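Polysialic acid O-acetyltransferase (PDB 3JQY) transfers acetyl groups from acetyl-CoA to the O7 or O9 hydroxyls of capsular polysialic acid, acting preferentially on long polymers. Local coordinates at residues Leu141-His147 with Asn159-Ile164; Ile78-Asn84 with Ile98-Ser104; Ile166-Val172 with Val184-Ile190. The contacts are given in a common frame with arbitrary orientation. Where two conformers were deposited one is given. Residues are numbered along the deposited sequence.

Contact 1 (Leu141-His147 with Asn159-Ile164)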
loop_
_atom_site.group_PDB
_atom_site.type_symbol
_atom_site.label_atom_id
_atom_site.label_comp_id
_atom_site.label_asym_id
_atom_site.label_seq_id
_atom_site.Cartn_x
_atom_site.Cartn_y
_atom_site.Cartn_z
ATOM N N LEU B 141 -6.833 -2.286 11.362
ATOM C CA LEU B 141 -7.499 -3.448 11.951
ATOM C C LEU B 141 -8.951 -3.451 11.481
ATOM O O LEU B 141 -9.767 -2.659 11.961
ATOM C CB LEU B 141 -7.403 -3.412 13.480
ATOM C CG LEU B 141 -6.001 -3.190 14.062
ATOM C CD1 LEU B 141 -6.012 -3.202 15.597
ATOM C CD2 LEU B 141 -5.011 -4.232 13.524
ATOM N N ARG B 142 -9.261 -4.322 10.521
ATOM C CA ARG B 142 -10.560 -4.288 9.844
ATOM C C ARG B 142 -11.440 -5.467 10.254
ATOM O O ARG B 142 -11.400 -6.524 9.632
ATOM C CB ARG B 142 -10.370 -4.267 8.321
ATOM C CG ARG B 142 -11.634 -3.911 7.543
ATOM C CD ARG B 142 -11.420 -3.943 6.021
ATOM N NE ARG B 142 -10.427 -2.966 5.566
ATOM C CZ ARG B 142 -10.654 -1.663 5.429
ATOM N NH1 ARG B 142 -11.850 -1.156 5.717
ATOM N NH2 ARG B 142 -9.681 -0.860 5.007
ATOM N N ALA B 143 -12.235 -5.279 11.305
ATOM C CA ALA B 143 -13.035 -6.371 11.866
ATOM C C ALA B 143 -14.375 -6.547 11.159
ATOM O O ALA B 143 -15.102 -7.506 11.425
ATOM C CB ALA B 143 -13.251 -6.158 13.355
ATOM N N SER B 144 -14.702 -5.606 10.278
ATOM C CA SER B 144 -15.926 -5.671 9.482
ATOM C C SER B 144 -15.615 -5.427 8.008
ATOM O O SER B 144 -14.789 -4.569 7.679
ATOM C CB SER B 144 -16.927 -4.626 9.971
ATOM O OG SER B 144 -18.007 -4.499 9.057
ATOM N N ASP B 145 -16.284 -6.168 7.124
ATOM C CA ASP B 145 -16.066 -6.052 5.677
ATOM C C ASP B 145 -16.740 -4.824 5.072
ATOM O O ASP B 145 -16.379 -4.385 3.978
ATOM C CB ASP B 145 -16.590 -7.290 4.939
ATOM C CG ASP B 145 -15.675 -8.491 5.071
ATOM O OD1 ASP B 145 -14.613 -8.389 5.724
ATOM O OD2 ASP B 145 -16.025 -9.548 4.502
ATOM N N GLY B 146 -17.743 -4.292 5.756
ATOM C CA GLY B 146 -18.406 -3.088 5.283
ATOM C C GLY B 146 -19.668 -3.320 4.472
ATOM O O GLY B 146 -20.596 -2.511 4.531
ATOM N N HIS B 147 -19.708 -4.433 3.751
ATOM C CA HIS B 147 -20.847 -4.794 2.912
ATOM C C HIS B 147 -21.078 -6.299 3.010
ATOM O O HIS B 147 -20.139 -7.053 3.255
ATOM C CB HIS B 147 -20.594 -4.385 1.455
ATOM C CG HIS B 147 -20.372 -2.916 1.278
ATOM N ND1 HIS B 147 -21.375 -1.985 1.454
ATOM C CD2 HIS B 147 -19.270 -2.220 0.914
ATOM C CE1 HIS B 147 -20.894 -0.777 1.219
ATOM N NE2 HIS B 147 -19.620 -0.892 0.889
ATOM N N ASN B 159 -20.306 -13.320 5.840
ATOM C CA ASN B 159 -19.138 -12.529 6.227
ATOM C C ASN B 159 -19.454 -11.591 7.382
ATOM O O ASN B 159 -19.108 -10.406 7.346
ATOM C CB ASN B 159 -18.582 -11.728 5.044
ATOM C CG ASN B 159 -19.496 -10.592 4.630
ATOM O OD1 ASN B 159 -20.716 -10.660 4.810
ATOM N ND2 ASN B 159 -18.912 -9.533 4.075
ATOM N N TRP B 160 -20.128 -12.118 8.400
ATOM C CA TRP B 160 -20.389 -11.353 9.613
ATOM C C TRP B 160 -19.071 -10.862 10.221
ATOM O O TRP B 160 -18.045 -11.534 10.129
ATOM C CB TRP B 160 -21.149 -12.207 10.635
ATOM C CG TRP B 160 -22.554 -12.572 10.215
ATOM C CD1 TRP B 160 -22.997 -13.798 9.803
ATOM C CD2 TRP B 160 -23.694 -11.703 10.182
ATOM N NE1 TRP B 160 -24.342 -13.742 9.510
ATOM C CE2 TRP B 160 -24.791 -12.468 9.733
ATOM C CE3 TRP B 160 -23.891 -10.350 10.479
ATOM C CZ2 TRP B 160 -26.067 -11.926 9.581
ATOM C CZ3 TRP B 160 -25.160 -9.813 10.330
ATOM C CH2 TRP B 160 -26.231 -10.600 9.884
ATOM N N ALA B 161 -19.103 -9.685 10.837
ATOM C CA ALA B 161 -17.929 -9.159 11.525
ATOM C C ALA B 161 -17.459 -10.139 12.590
ATOM O O ALA B 161 -18.274 -10.840 13.203
ATOM C CB ALA B 161 -18.237 -7.804 12.148
ATOM N N LYS B 162 -16.146 -10.176 12.812
ATOM C CA LYS B 162 -15.535 -11.065 13.802
ATOM C C LYS B 162 -14.382 -10.350 14.516
ATOM O O LYS B 162 -13.646 -9.579 13.895
ATOM C CB LYS B 162 -15.035 -12.347 13.142
ATOM C CG LYS B 162 -16.143 -13.167 12.478
ATOM C CD LYS B 162 -15.654 -14.552 12.075
ATOM C CE LYS B 162 -16.788 -15.382 11.481
ATOM N NZ LYS B 162 -18.020 -15.332 12.325
ATOM N N ASP B 163 -14.235 -10.616 15.811
ATOM C CA ASP B 163 -13.258 -9.918 16.652
ATOM C C ASP B 163 -11.815 -10.027 16.155
ATOM O O ASP B 163 -11.399 -11.054 15.618
ATOM C CB ASP B 163 -13.282 -10.462 18.088
ATOM C CG ASP B 163 -14.607 -10.232 18.797
ATOM O OD1 ASP B 163 -15.497 -9.543 18.263
ATOM O OD2 ASP B 163 -14.749 -10.757 19.918
ATOM N N ILE B 164 -11.043 -8.970 16.384
ATOM C CA ILE B 164 -9.599 -9.027 16.191
ATOM C C ILE B 164 -8.934 -8.895 17.553
ATOM O O ILE B 164 -9.274 -8.013 18.332
ATOM C CB ILE B 164 -9.095 -7.899 15.259
ATOM C CG1 ILE B 164 -9.620 -8.131 13.842
ATOM C CG2 ILE B 164 -7.580 -7.863 15.249
ATOM C CD1 ILE B 164 -9.529 -6.929 12.929
HETATM O O HOH W 1 -18.111 -7.961 8.270
#
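Strand 139-142 ends within Leu141-His147, and the chain then runs out into an excursion from the left-handed beta-helix; Asn159-Ile164 brings it back. The end-to-end directions of the two segments differ by 165°, so they lie nearly antiparallel, and the CA atoms of Ser144 and Ala161 come within 4.5 Å. One direct backbone hydrogen bond joins them, from Lys162 N to Ala143 O (3.2 Å). A second backbone link runs through water 1, which accepts from Asp145 N and donates to Asn159 O, at 2.8 Å each. At the root of the excursion Ile164 points back into the helix interior: its CD1 lies 3.8 Å from Ala143 CB and 4.1 Å from Leu141 CB, and Ile178 packs against the same side chain. Farther out the contact turns polar. Asn159, with chi1 in the p well, directs ND2 to Asp145 OD2 and to His147 O, both at 2.9 Å, while its OD1 accepts from Ile149 N and Arg157 NE. Asp145 OD2 also forms a salt bridge with Lys180, and His147 ND1 bonds to Arg222 O of the second subunit. Asp145, Gly146 and His147 probably contribute to the acetyl-CoA site, as in related enzymes. The amide of Asn159 thus links two of these residues, one through its carboxylate and the other through its backbone carbonyl.

Contact 2 (Ile78-Asn84 with Ile98-Ser104)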
loop_
_atom_site.group_PDB
_atom_site.type_symbol
_atom_site.label_atom_id
_atom_site.label_comp_id
_atom_site.label_asym_id
_atom_site.label_seq_id
_atom_site.Cartn_x
_atom_site.Cartn_y
_atom_site.Cartn_z
ATOM N N ILE B 78 -14.675 7.938 16.663
ATOM C CA ILE B 78 -16.051 8.132 16.232
ATOM C C ILE B 78 -16.916 7.001 16.756
ATOM O O ILE B 78 -16.584 5.826 16.584
ATOM C CB ILE B 78 -16.165 8.195 14.700
ATOM C CG1 ILE B 78 -15.301 9.332 14.158
ATOM C CG2 ILE B 78 -17.629 8.368 14.292
ATOM C CD1 ILE B 78 -15.243 9.391 12.652
ATOM N N PHE B 79 -18.018 7.363 17.404
ATOM C CA PHE B 79 -18.982 6.384 17.905
ATOM C C PHE B 79 -20.217 6.393 17.011
ATOM O O PHE B 79 -20.884 7.423 16.885
ATOM C CB PHE B 79 -19.395 6.722 19.343
ATOM C CG PHE B 79 -18.319 6.475 20.357
ATOM C CD1 PHE B 79 -17.491 7.507 20.774
ATOM C CD2 PHE B 79 -18.128 5.210 20.884
ATOM C CE1 PHE B 79 -16.494 7.283 21.708
ATOM C CE2 PHE B 79 -17.131 4.978 21.827
ATOM C CZ PHE B 79 -16.316 6.013 22.235
ATOM N N ARG B 80 -20.508 5.260 16.380
ATOM C CA ARG B 80 -21.705 5.132 15.542
ATOM C C ARG B 80 -22.691 4.191 16.220
ATOM O O ARG B 80 -22.370 3.046 16.522
ATOM C CB ARG B 80 -21.343 4.614 14.147
ATOM C CG ARG B 80 -20.328 5.475 13.401
ATOM C CD ARG B 80 -20.307 5.111 11.922
ATOM N NE ARG B 80 -19.100 5.575 11.239
ATOM C CZ ARG B 80 -18.892 6.829 10.855
ATOM N NH1 ARG B 80 -19.804 7.763 11.097
ATOM N NH2 ARG B 80 -17.762 7.149 10.240
ATOM N N GLY B 81 -23.900 4.671 16.475
ATOM C CA GLY B 81 -24.858 3.840 17.168
ATOM C C GLY B 81 -24.593 3.844 18.661
ATOM O O GLY B 81 -23.918 4.740 19.176
ATOM N N ASP B 82 -25.094 2.822 19.349
ATOM C CA ASP B 82 -25.203 2.849 20.806
ATOM C C ASP B 82 -24.360 1.792 21.508
ATOM O O ASP B 82 -23.988 0.778 20.911
ATOM C CB ASP B 82 -26.664 2.626 21.225
ATOM C CG ASP B 82 -27.639 3.526 20.487
ATOM O OD1 ASP B 82 -27.235 4.604 20.008
ATOM O OD2 ASP B 82 -28.828 3.149 20.393
ATOM N N ASN B 83 -24.085 2.038 22.786
ATOM C CA ASN B 83 -23.493 1.042 23.664
ATOM C C ASN B 83 -22.096 0.598 23.245
ATOM O O ASN B 83 -21.695 -0.537 23.516
ATOM C CB ASN B 83 -24.419 -0.174 23.777
ATOM C CG ASN B 83 -25.810 0.199 24.258
ATOM O OD1 ASN B 83 -25.961 0.902 25.255
ATOM N ND2 ASN B 83 -26.831 -0.269 23.549
ATOM N N ASN B 84 -21.374 1.487 22.569
ATOM C CA ASN B 84 -19.966 1.260 22.248
ATOM C C ASN B 84 -19.069 1.654 23.412
ATOM O O ASN B 84 -19.461 2.456 24.259
ATOM C CB ASN B 84 -19.552 2.089 21.023
ATOM C CG ASN B 84 -20.348 1.739 19.780
ATOM O OD1 ASN B 84 -20.144 0.693 19.177
ATOM N ND2 ASN B 84 -21.237 2.632 19.380
ATOM N N ILE B 98 -10.243 5.683 15.186
ATOM C CA ILE B 98 -10.924 4.538 15.769
ATOM C C ILE B 98 -12.423 4.720 15.600
ATOM O O ILE B 98 -12.991 5.684 16.100
ATOM C CB ILE B 98 -10.634 4.405 17.276
ATOM C CG1 ILE B 98 -9.135 4.195 17.525
ATOM C CG2 ILE B 98 -11.447 3.260 17.867
ATOM C CD1 ILE B 98 -8.770 4.190 19.007
ATOM N N VAL B 99 -13.064 3.797 14.894
ATOM C CA VAL B 99 -14.511 3.861 14.719
ATOM C C VAL B 99 -15.164 2.665 15.406
ATOM O O VAL B 99 -14.917 1.515 15.032
ATOM C CB VAL B 99 -14.899 3.928 13.225
ATOM C CG1 VAL B 99 -16.414 4.067 13.059
ATOM C CG2 VAL B 99 -14.167 5.090 12.551
ATOM N N ALA B 100 -15.988 2.954 16.413
ATOM C CA ALA B 100 -16.694 1.937 17.195
ATOM C C ALA B 100 -18.166 1.977 16.825
ATOM O O ALA B 100 -18.850 2.969 17.079
ATOM C CB ALA B 100 -16.510 2.185 18.697
ATOM N N THR B 101 -18.650 0.895 16.228
ATOM C CA THR B 101 -19.938 0.919 15.543
ATOM C C THR B 101 -20.896 -0.122 16.093
ATOM O O THR B 101 -20.556 -1.302 16.204
ATOM C CB THR B 101 -19.753 0.647 14.028
ATOM O OG1 THR B 101 -18.964 1.688 13.439
ATOM C CG2 THR B 101 -21.100 0.577 13.325
ATOM N N LYS B 102 -22.076 0.318 16.444
ATOM C CA LYS B 102 -23.139 -0.567 16.833
ATOM C C LYS B 102 -22.859 -1.581 17.926
ATOM O O LYS B 102 -23.167 -2.746 17.815
ATOM C CB LYS B 102 -23.681 -1.271 15.626
ATOM C CG LYS B 102 -24.391 -0.362 14.707
ATOM C CD LYS B 102 -24.632 -1.006 13.376
ATOM C CE LYS B 102 -25.571 -0.248 12.641
ATOM N NZ LYS B 102 -25.041 0.350 11.472
ATOM N N GLY B 103 -22.308 -1.080 18.999
ATOM C CA GLY B 103 -22.071 -1.907 20.166
ATOM C C GLY B 103 -20.745 -2.633 20.117
ATOM O O GLY B 103 -20.662 -3.804 20.482
ATOM N N SER B 104 -19.704 -1.938 19.667
ATOM C CA SER B 104 -18.373 -2.527 19.610
ATOM C C SER B 104 -17.533 -2.086 20.809
ATOM O O SER B 104 -17.810 -1.062 21.432
ATOM C CB SER B 104 -17.672 -2.123 18.311
ATOM O OG SER B 104 -18.346 -2.655 17.180
#
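Two successive coils of the left-handed beta-helix lie side by side here, strand 78-80 parallel to strand 98-101, with axes 4.8 Å apart and 16° between their directions. The strands are joined by backbone hydrogen bonds from Ile78 N to Ile98 O, Ala100 N to Ile78 O and Arg80 N to Ala100 O, each 2.9 Å, and Lys102 N to Arg80 O at 2.7 Å continues the pattern into the turn. Phe79 and Ala100 share one face: the ring, at chi1 -71°, brings CD2 to 4.1 Å from Ala100 CB and meets Phe57 of the preceding coil with nearly parallel planes. Ile78, Arg80, Val99 and Thr101 occupy the other face. Ile78 (m, t) places CB 4.3 Å from CG2 of Val99, whose chi1 is t. Arg80 has chi1 m and chi2 and chi3 t, an extended chain that lays NE 3.6 Å from Val99 CG1, while Thr101 OG1 sits at the edge of the guanidinium. In the turns Gly81 and Gly103 adopt backbone angles at which a CB would clash with the preceding carbonyl. Asn84, with chi1 at -60°, swings its amide into the next turn. Its ND2 donates to Arg80 O (3.1 Å) within its own turn, whereas OD1 accepts a weak bond from Gly103 N at 2.8 Å and a straighter one from Ser104 N at 2.7 Å. Ser104 OG in turn donates to Thr101 O at 2.8 Å.

Contact 3 (Ile166-Val172 with Val184-Ile190)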
loop_
_atom_site.group_PDB
_atom_site.type_symbol
_atom_site.label_atom_id
_atom_site.label_comp_id
_atom_site.label_asym_id
_atom_site.label_seq_id
_atom_site.Cartn_x
_atom_site.Cartn_y
_atom_site.Cartn_z
ATOM N N ILE B 166 -5.193 -8.734 19.246
ATOM C CA ILE B 166 -3.741 -8.686 19.240
ATOM C C ILE B 166 -3.247 -8.840 20.674
ATOM O O ILE B 166 -3.533 -8.013 21.529
ATOM C CB ILE B 166 -3.230 -7.371 18.623
ATOM C CG1 ILE B 166 -3.824 -7.189 17.221
ATOM C CG2 ILE B 166 -1.701 -7.344 18.598
ATOM C CD1 ILE B 166 -3.531 -5.854 16.595
ATOM N N SER B 167 -2.528 -9.928 20.938
ATOM C CA SER B 167 -2.047 -10.197 22.290
ATOM C C SER B 167 -1.016 -9.171 22.740
ATOM O O SER B 167 -0.547 -8.355 21.950
ATOM C CB SER B 167 -1.453 -11.603 22.382
ATOM O OG SER B 167 -2.457 -12.589 22.202
ATOM N N SER B 168 -0.651 -9.231 24.015
ATOM C CA SER B 168 0.404 -8.368 24.522
ATOM C C SER B 168 1.725 -8.678 23.835
ATOM O O SER B 168 1.993 -9.815 23.449
ATOM C CB SER B 168 0.548 -8.526 26.040
ATOM O OG SER B 168 -0.609 -8.036 26.703
ATOM N N TYR B 169 2.543 -7.644 23.687
ATOM C CA TYR B 169 3.907 -7.776 23.183
ATOM C C TYR B 169 3.951 -8.321 21.751
ATOM O O TYR B 169 4.665 -9.282 21.450
ATOM C CB TYR B 169 4.787 -8.602 24.138
ATOM C CG TYR B 169 6.256 -8.284 23.971
ATOM C CD1 TYR B 169 6.732 -7.013 24.244
ATOM C CD2 TYR B 169 7.156 -9.241 23.510
ATOM C CE1 TYR B 169 8.068 -6.689 24.079
ATOM C CE2 TYR B 169 8.517 -8.927 23.348
ATOM C CZ TYR B 169 8.956 -7.647 23.635
ATOM O OH TYR B 169 10.284 -7.305 23.477
ATOM N N VAL B 170 3.182 -7.680 20.879
ATOM C CA VAL B 170 3.211 -7.970 19.452
ATOM C C VAL B 170 3.759 -6.775 18.680
ATOM O O VAL B 170 3.441 -5.629 18.989
ATOM C CB VAL B 170 1.805 -8.334 18.927
ATOM C CG1 VAL B 170 1.787 -8.384 17.405
ATOM C CG2 VAL B 170 1.375 -9.675 19.512
ATOM N N TRP B 171 4.591 -7.057 17.680
ATOM C CA TRP B 171 5.107 -6.033 16.780
ATOM C C TRP B 171 4.361 -6.152 15.457
ATOM O O TRP B 171 4.499 -7.159 14.747
ATOM C CB TRP B 171 6.615 -6.220 16.585
ATOM C CG TRP B 171 7.242 -5.366 15.496
ATOM C CD1 TRP B 171 6.705 -4.267 14.896
ATOM C CD2 TRP B 171 8.542 -5.545 14.916
ATOM N NE1 TRP B 171 7.584 -3.752 13.963
ATOM C CE2 TRP B 171 8.722 -4.519 13.962
ATOM C CE3 TRP B 171 9.567 -6.475 15.108
ATOM C CZ2 TRP B 171 9.881 -4.408 13.195
ATOM C CZ3 TRP B 171 10.724 -6.356 14.352
ATOM C CH2 TRP B 171 10.870 -5.332 13.406
ATOM N N VAL B 172 3.521 -5.164 15.152
ATOM C CA VAL B 172 2.860 -5.134 13.853
ATOM C C VAL B 172 3.589 -4.123 12.969
ATOM O O VAL B 172 3.710 -2.948 13.308
ATOM C CB VAL B 172 1.359 -4.809 13.939
ATOM C CG1 VAL B 172 0.730 -4.838 12.541
ATOM C CG2 VAL B 172 0.641 -5.815 14.845
ATOM N N VAL B 184 -3.570 -12.630 17.011
ATOM C CA VAL B 184 -2.114 -12.684 16.904
ATOM C C VAL B 184 -1.522 -12.941 18.283
ATOM O O VAL B 184 -1.721 -12.154 19.209
ATOM C CB VAL B 184 -1.522 -11.384 16.346
ATOM C CG1 VAL B 184 -0.006 -11.484 16.303
ATOM C CG2 VAL B 184 -2.076 -11.101 14.951
ATOM N N GLY B 185 -0.807 -14.053 18.415
ATOM C CA GLY B 185 -0.274 -14.471 19.701
ATOM C C GLY B 185 0.858 -13.607 20.218
ATOM O O GLY B 185 1.508 -12.893 19.461
ATOM N N SER B 186 1.099 -13.698 21.522
ATOM C CA SER B 186 2.091 -12.867 22.199
ATOM C C SER B 186 3.508 -13.126 21.683
ATOM O O SER B 186 3.872 -14.264 21.388
ATOM C CB SER B 186 2.001 -13.122 23.714
ATOM O OG SER B 186 2.907 -12.314 24.434
ATOM N N GLY B 187 4.296 -12.062 21.551
ATOM C CA GLY B 187 5.677 -12.184 21.114
ATOM C C GLY B 187 5.866 -12.258 19.613
ATOM O O GLY B 187 6.994 -12.318 19.117
ATOM N N SER B 188 4.763 -12.268 18.882
ATOM C CA SER B 188 4.838 -12.456 17.439
ATOM C C SER B 188 5.104 -11.159 16.684
ATOM O O SER B 188 4.984 -10.055 17.235
ATOM C CB SER B 188 3.565 -13.131 16.930
ATOM O OG SER B 188 3.482 -14.444 17.453
ATOM N N VAL B 189 5.457 -11.319 15.413
ATOM C CA VAL B 189 5.843 -10.214 14.541
ATOM C C VAL B 189 5.084 -10.326 13.227
ATOM O O VAL B 189 5.087 -11.385 12.597
ATOM C CB VAL B 189 7.338 -10.276 14.230
ATOM C CG1 VAL B 189 7.721 -9.202 13.220
ATOM C CG2 VAL B 189 8.165 -10.153 15.501
ATOM N N ILE B 190 4.417 -9.250 12.817
ATOM C CA ILE B 190 3.777 -9.223 11.500
ATOM C C ILE B 190 4.616 -8.348 10.576
ATOM O O ILE B 190 4.874 -7.182 10.877
ATOM C CB ILE B 190 2.334 -8.667 11.547
ATOM C CG1 ILE B 190 1.473 -9.459 12.539
ATOM C CG2 ILE B 190 1.709 -8.691 10.148
ATOM C CD1 ILE B 190 1.408 -10.958 12.247
#
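Val170 and Val184 pack CG1 to CG1 at 3.7 Å in the middle of this contact, where two corners of successive left-handed beta-helix coils stack. Beyond them, Val172 CG1 lies 4.3 Å from Ile190 CB, extending the apolar packing along the parallel strands 171-172 and 189-190. On the other face of that pair Trp171 CE3 meets Val189 CG1 at 3.8 Å; the indole also packs edge-to-face against His147 of the third subunit, and Val189 touches Ile149 of that subunit, so this face lies at a trimer interface. The backbone holds the coils in register: Ser167 N donates to Val184 O (2.9 Å) before the corner, and Trp171 N to Ser188 O (3.1 Å) and Ile190 N to Trp171 O (2.8 Å) after it. At the corner, Gly185-Ser188 forms a type II turn. Gly187 takes its third position with phi 83°, where a CB would jam against the preceding carbonyl, and its N donates to Tyr169 O at 2.8 Å. Tyr169 also has a positive phi (62°); its ring stacks with Trp220 and with Tyr238 of helix 233-245, and its OH bonds to Trp220 O, joining the corner to the C-terminal part of the chain. At the polar edge Ser168 OG reaches back to His131 N of the preceding coil. Ser186, with chi1 in the t well, donates from OG to Ser168 O at 2.8 Å.

From the N terminus, contact 2 comes first: the 13 residues between its segments complete a coil and set strand 97-101 beside strand 71-80. Later coils lead to strand 139-142, where contact 1 closes the base of the excursion between strands 139-142 and 164-166. Its returning segment enters strand 164-166, and contact 3 soon follows, closing one more coil between Ile166-Val172 and Val184-Ile190. The three contacts are in series, neither nested nor crossed. Contacts 1 and 2 reach the same parallel sheet without touching. Contacts 1 and 3 meet where Leu141 CD1 packs 3.8 Å from Ile166 CD1, joining two sheets. Contacts 2 and 3 lie on opposite sides of the chain's centre, about 25 Å apart between centres.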